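Local coordinates for epidermal growth factor receptor pathway substrate 8-like protein 1 (Mus musculus, PDB 2CY5) that probably binds short peptide motifs through its phosphotyrosine-binding (PTB) domain as an EPS8-related adaptor in growth factor receptor signalling, at residues A[10-22]-A[106-118]. Numbering follows the deposited sequence.
Sequences QYHVNHLVTFCLG and QPDVHFFQGLLLG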
loop_
_atom_site.group_PDB
_atom_site.type_symbol
_atom_site.label_atom_id
_atom_site.label_comp_id
_atom_site.label_asym_id
_atom_site.label_seq_id
_atom_site.Cartn_x
_atom_site.Cartn_y
_atom_site.Cartn_z
ATOM N N GLN A 10 17.808 7.824 11.415
ATOM C CA GLN A 10 16.941 8.484 10.352
ATOM C C GLN A 10 17.694 9.149 9.289
ATOM O O GLN A 10 18.829 9.638 9.469
ATOM C CB GLN A 10 16.004 9.543 10.820
ATOM C CG GLN A 10 16.242 9.934 12.210
ATOM C CD GLN A 10 15.228 10.984 12.628
ATOM O OE1 GLN A 10 14.137 10.651 13.134
ATOM N NE2 GLN A 10 15.550 12.252 12.320
ATOM N N TYR A 11 17.076 9.211 8.133
ATOM C CA TYR A 11 17.671 9.799 6.965
ATOM C C TYR A 11 16.591 10.613 6.207
ATOM O O TYR A 11 15.351 10.251 6.234
ATOM C CB TYR A 11 18.093 8.697 6.021
ATOM C CG TYR A 11 18.967 7.731 6.728
ATOM C CD1 TYR A 11 18.425 6.553 7.307
ATOM C CD2 TYR A 11 20.355 7.971 6.828
ATOM C CE1 TYR A 11 19.239 5.599 7.965
ATOM C CE2 TYR A 11 21.209 6.985 7.463
ATOM C CZ TYR A 11 20.662 5.832 8.000
ATOM O OH TYR A 11 21.388 4.866 8.563
ATOM N N HIS A 12 16.979 11.762 5.700
ATOM C CA HIS A 12 16.017 12.456 4.861
ATOM C C HIS A 12 16.193 11.877 3.443
ATOM O O HIS A 12 17.338 11.687 2.973
ATOM C CB HIS A 12 16.284 13.920 4.813
ATOM C CG HIS A 12 15.968 14.604 6.107
ATOM N ND1 HIS A 12 14.888 15.450 6.250
ATOM C CD2 HIS A 12 16.532 14.484 7.330
ATOM C CE1 HIS A 12 14.813 15.818 7.509
ATOM N NE2 HIS A 12 15.799 15.245 8.183
ATOM N N VAL A 13 15.054 11.560 2.775
ATOM C CA VAL A 13 15.176 11.078 1.419
ATOM C C VAL A 13 14.029 11.724 0.630
ATOM O O VAL A 13 13.120 12.265 1.244
ATOM C CB VAL A 13 14.935 9.494 1.370
ATOM C CG1 VAL A 13 15.995 8.791 2.220
ATOM C CG2 VAL A 13 13.555 9.212 1.871
ATOM N N ASN A 14 14.043 11.503 -0.670
ATOM C CA ASN A 14 12.903 11.900 -1.523
ATOM C C ASN A 14 12.287 10.602 -2.027
ATOM O O ASN A 14 12.921 9.818 -2.754
ATOM C CB ASN A 14 13.463 12.638 -2.783
ATOM C CG ASN A 14 13.844 14.122 -2.443
ATOM O OD1 ASN A 14 13.354 14.646 -1.568
ATOM N ND2 ASN A 14 14.732 14.674 -3.141
ATOM N N HIS A 15 11.033 10.412 -1.747
ATOM C CA HIS A 15 10.416 9.203 -2.343
ATOM C C HIS A 15 10.188 9.507 -3.817
ATOM O O HIS A 15 9.723 10.634 -4.165
ATOM C CB HIS A 15 9.080 9.022 -1.587
ATOM C CG HIS A 15 8.220 8.006 -2.282
ATOM N ND1 HIS A 15 7.236 8.341 -3.228
ATOM C CD2 HIS A 15 8.235 6.646 -2.227
ATOM C CE1 HIS A 15 6.701 7.225 -3.715
ATOM N NE2 HIS A 15 7.281 6.178 -3.123
ATOM N N LEU A 16 10.491 8.625 -4.725
ATOM C CA LEU A 16 10.274 8.917 -6.128
ATOM C C LEU A 16 9.011 8.172 -6.636
ATOM O O LEU A 16 8.232 8.809 -7.277
ATOM C CB LEU A 16 11.414 8.422 -6.968
ATOM C CG LEU A 16 12.746 9.140 -6.526
ATOM C CD1 LEU A 16 13.863 8.645 -7.540
ATOM C CD2 LEU A 16 12.551 10.657 -6.747
ATOM N N VAL A 17 8.859 6.861 -6.409
ATOM C CA VAL A 17 7.676 6.125 -6.961
ATOM C C VAL A 17 7.555 4.762 -6.200
ATOM O O VAL A 17 8.557 4.282 -5.591
ATOM C CB VAL A 17 7.992 5.783 -8.523
ATOM C CG1 VAL A 17 8.881 4.541 -8.706
ATOM C CG2 VAL A 17 6.637 5.489 -9.185
ATOM N N THR A 18 6.326 4.226 -6.089
ATOM C CA THR A 18 6.071 2.909 -5.578
ATOM C C THR A 18 5.205 2.253 -6.682
ATOM O O THR A 18 4.199 2.910 -7.162
ATOM C CB THR A 18 5.306 3.010 -4.351
ATOM O OG1 THR A 18 6.101 3.579 -3.289
ATOM C CG2 THR A 18 4.820 1.574 -3.933
ATOM N N PHE A 19 5.501 1.055 -7.137
ATOM C CA PHE A 19 4.667 0.411 -8.133
ATOM C C PHE A 19 4.605 -1.074 -7.845
ATOM O O PHE A 19 5.529 -1.615 -7.192
ATOM C CB PHE A 19 5.175 0.759 -9.575
ATOM C CG PHE A 19 6.542 0.191 -9.939
ATOM C CD1 PHE A 19 6.712 -1.129 -10.178
ATOM C CD2 PHE A 19 7.644 1.089 -10.024
ATOM C CE1 PHE A 19 8.025 -1.649 -10.520
ATOM C CE2 PHE A 19 8.955 0.615 -10.360
ATOM C CZ PHE A 19 9.147 -0.726 -10.600
ATOM N N CYS A 20 3.527 -1.755 -8.250
ATOM C CA CYS A 20 3.314 -3.180 -7.883
ATOM C C CYS A 20 4.129 -3.993 -8.863
ATOM O O CYS A 20 4.332 -3.617 -10.051
ATOM C CB CYS A 20 1.742 -3.617 -8.100
ATOM S SG CYS A 20 0.921 -2.289 -7.045
ATOM N N LEU A 21 4.537 -5.112 -8.378
ATOM C CA LEU A 21 5.321 -6.074 -9.241
ATOM C C LEU A 21 4.475 -7.281 -9.542
ATOM O O LEU A 21 4.170 -7.994 -8.644
ATOM C CB LEU A 21 6.524 -6.735 -8.581
ATOM C CG LEU A 21 7.742 -5.952 -8.442
ATOM C CD1 LEU A 21 8.827 -6.782 -7.855
ATOM C CD2 LEU A 21 8.179 -5.543 -9.868
ATOM N N GLY A 22 4.171 -7.539 -10.782
ATOM C CA GLY A 22 3.380 -8.724 -11.130
ATOM C C GLY A 22 4.277 -9.754 -11.847
ATOM O O GLY A 22 5.218 -9.355 -12.537
ATOM N N GLN A 106 0.384 -8.702 -4.317
ATOM C CA GLN A 106 1.660 -8.649 -5.029
ATOM C C GLN A 106 2.649 -7.813 -4.227
ATOM O O GLN A 106 2.238 -6.946 -3.446
ATOM C CB GLN A 106 1.449 -7.976 -6.347
ATOM C CG GLN A 106 0.715 -8.925 -7.408
ATOM C CD GLN A 106 0.341 -8.227 -8.739
ATOM O OE1 GLN A 106 0.287 -6.935 -8.856
ATOM N NE2 GLN A 106 0.020 -9.088 -9.768
ATOM N N PRO A 107 3.950 -8.043 -4.461
ATOM C CA PRO A 107 4.961 -7.230 -3.729
ATOM C C PRO A 107 4.998 -5.834 -4.446
ATOM O O PRO A 107 4.497 -5.652 -5.570
ATOM C CB PRO A 107 6.288 -7.878 -4.048
ATOM C CG PRO A 107 5.959 -9.031 -5.055
ATOM C CD PRO A 107 4.532 -9.198 -5.182
ATOM N N ASP A 108 5.635 -4.853 -3.783
ATOM C CA ASP A 108 5.736 -3.518 -4.401
ATOM C C ASP A 108 7.256 -3.171 -4.417
ATOM O O ASP A 108 8.007 -3.619 -3.460
ATOM C CB ASP A 108 5.148 -2.507 -3.420
ATOM C CG ASP A 108 3.632 -2.686 -3.193
ATOM O OD1 ASP A 108 3.062 -2.808 -4.293
ATOM O OD2 ASP A 108 3.075 -2.666 -2.025
ATOM N N VAL A 109 7.593 -2.358 -5.423
ATOM C CA VAL A 109 8.931 -1.782 -5.505
ATOM C C VAL A 109 8.828 -0.310 -5.028
ATOM O O VAL A 109 7.991 0.433 -5.574
ATOM C CB VAL A 109 9.400 -1.809 -6.929
ATOM C CG1 VAL A 109 10.697 -0.873 -7.056
ATOM C CG2 VAL A 109 9.604 -3.314 -7.290
ATOM N N HIS A 110 9.634 0.108 -4.064
ATOM C CA HIS A 110 9.638 1.520 -3.676
ATOM C C HIS A 110 11.093 2.113 -4.070
ATOM O O HIS A 110 12.157 1.489 -3.763
ATOM C CB HIS A 110 9.506 1.656 -2.205
ATOM C CG HIS A 110 8.280 1.016 -1.601
ATOM N ND1 HIS A 110 7.067 1.677 -1.531
ATOM C CD2 HIS A 110 8.071 -0.229 -1.067
ATOM C CE1 HIS A 110 6.163 0.847 -1.002
ATOM N NE2 HIS A 110 6.738 -0.311 -0.723
ATOM N N PHE A 111 11.129 3.253 -4.749
ATOM C CA PHE A 111 12.413 3.899 -5.068
ATOM C C PHE A 111 12.493 5.228 -4.318
ATOM O O PHE A 111 11.520 6.081 -4.335
ATOM C CB PHE A 111 12.504 4.208 -6.554
ATOM C CG PHE A 111 13.057 3.124 -7.391
ATOM C CD1 PHE A 111 14.382 2.846 -7.393
ATOM C CD2 PHE A 111 12.203 2.416 -8.247
ATOM C CE1 PHE A 111 14.932 1.893 -8.256
ATOM C CE2 PHE A 111 12.711 1.436 -9.139
ATOM C CZ PHE A 111 14.108 1.155 -9.180
ATOM N N PHE A 112 13.708 5.463 -3.733
ATOM C CA PHE A 112 14.008 6.714 -2.985
ATOM C C PHE A 112 15.319 7.247 -3.453
ATOM O O PHE A 112 16.186 6.505 -3.899
ATOM C CB PHE A 112 14.064 6.488 -1.468
ATOM C CG PHE A 112 12.839 5.850 -0.902
ATOM C CD1 PHE A 112 12.701 4.421 -0.883
ATOM C CD2 PHE A 112 11.881 6.589 -0.289
ATOM C CE1 PHE A 112 11.630 3.771 -0.209
ATOM C CE2 PHE A 112 10.727 5.965 0.413
ATOM C CZ PHE A 112 10.626 4.539 0.462
ATOM N N GLN A 113 15.413 8.564 -3.473
ATOM C CA GLN A 113 16.643 9.277 -3.928
ATOM C C GLN A 113 17.278 9.657 -2.638
ATOM O O GLN A 113 16.646 10.158 -1.721
ATOM C CB GLN A 113 16.265 10.561 -4.574
ATOM C CG GLN A 113 17.368 11.293 -5.122
ATOM C CD GLN A 113 16.810 12.426 -5.932
ATOM O OE1 GLN A 113 15.899 13.221 -5.498
ATOM N NE2 GLN A 113 17.330 12.513 -7.130
ATOM N N GLY A 114 18.566 9.435 -2.492
ATOM C CA GLY A 114 19.109 9.758 -1.175
ATOM C C GLY A 114 19.545 11.226 -1.334
ATOM O O GLY A 114 19.659 11.678 -2.484
ATOM N N LEU A 115 19.733 11.959 -0.228
ATOM C CA LEU A 115 20.262 13.301 -0.373
ATOM C C LEU A 115 21.794 13.287 0.033
ATOM O O LEU A 115 22.635 12.579 -0.533
ATOM C CB LEU A 115 19.481 14.182 0.530
ATOM C CG LEU A 115 17.950 13.957 0.162
ATOM C CD1 LEU A 115 16.979 14.627 1.152
ATOM C CD2 LEU A 115 17.818 14.636 -1.259
ATOM N N LEU A 116 22.111 14.018 1.083
ATOM C CA LEU A 116 23.564 14.085 1.429
ATOM C C LEU A 116 24.166 12.698 1.847
ATOM O O LEU A 116 25.281 12.365 1.449
ATOM C CB LEU A 116 23.761 15.147 2.554
ATOM C CG LEU A 116 25.251 15.489 2.771
ATOM C CD1 LEU A 116 26.038 16.060 1.586
ATOM C CD2 LEU A 116 25.105 16.624 3.822
ATOM N N LEU A 117 23.393 11.890 2.561
ATOM C CA LEU A 117 23.834 10.581 2.969
ATOM C C LEU A 117 23.786 9.470 1.920
ATOM O O LEU A 117 24.260 8.421 2.188
ATOM C CB LEU A 117 23.140 10.183 4.288
ATOM C CG LEU A 117 23.588 11.189 5.402
ATOM C CD1 LEU A 117 22.843 11.020 6.719
ATOM C CD2 LEU A 117 25.152 10.966 5.690
ATOM N N GLY A 118 23.353 9.703 0.708
ATOM C CA GLY A 118 23.383 8.666 -0.339
ATOM C C GLY A 118 22.465 7.498 0.031
ATOM O O GLY A 118 22.009 7.360 1.175
#
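N14 to C20 and D108 to Q113 form an antiparallel beta-sheet pairing that joins the first and last strands of the domain, near the centre of the chain. Strand 9-20 also bonds to strand 49-55, and strand 108-114 to strand 94-99. The register slips by one residue at a classic beta bulge, where L16 and V17 lie across from F111 alone. F111 O takes a 2.8 Å bond from L16 N and a weak one from V17 N. Past the bulge, F111 N bonds V17 O almost straight (173°).

On one face, T18 OG1 and H110 ND1 share a 2.8 Å hydrogen bond at the edge of the imidazole. The same hydroxyl is hydrogen-bonded to H15 NE2 at 2.9 Å, so it bridges two histidines. H15 reaches it with CG anti to the backbone N (chi1 168°), and the H15 ring meets F112 in an offset edge-to-face pair, planes at 76°. This first-to-last pairing suits the PH-like fold of PTB domains, in which helix 118-133 follows the last strand. On the opposite face, with V109 and F111, V17 and F19 pack on helix 30-42. V109 CB sits over the face of the F19 ring, 4.0 Å from its centroid, and V109 CG2 presses on L21.

N14 ND2 gives Q113 OE1 a straight 3.0 Å bond lying in the N14 amide plane. A leucine in place of N14 would probably leave Q113 OE1 without this donor and its amide freer to turn. At the far end, C20 forms a disulfide with C20 of the second subunit, and D108 forms a salt bridge with R104 of that subunit.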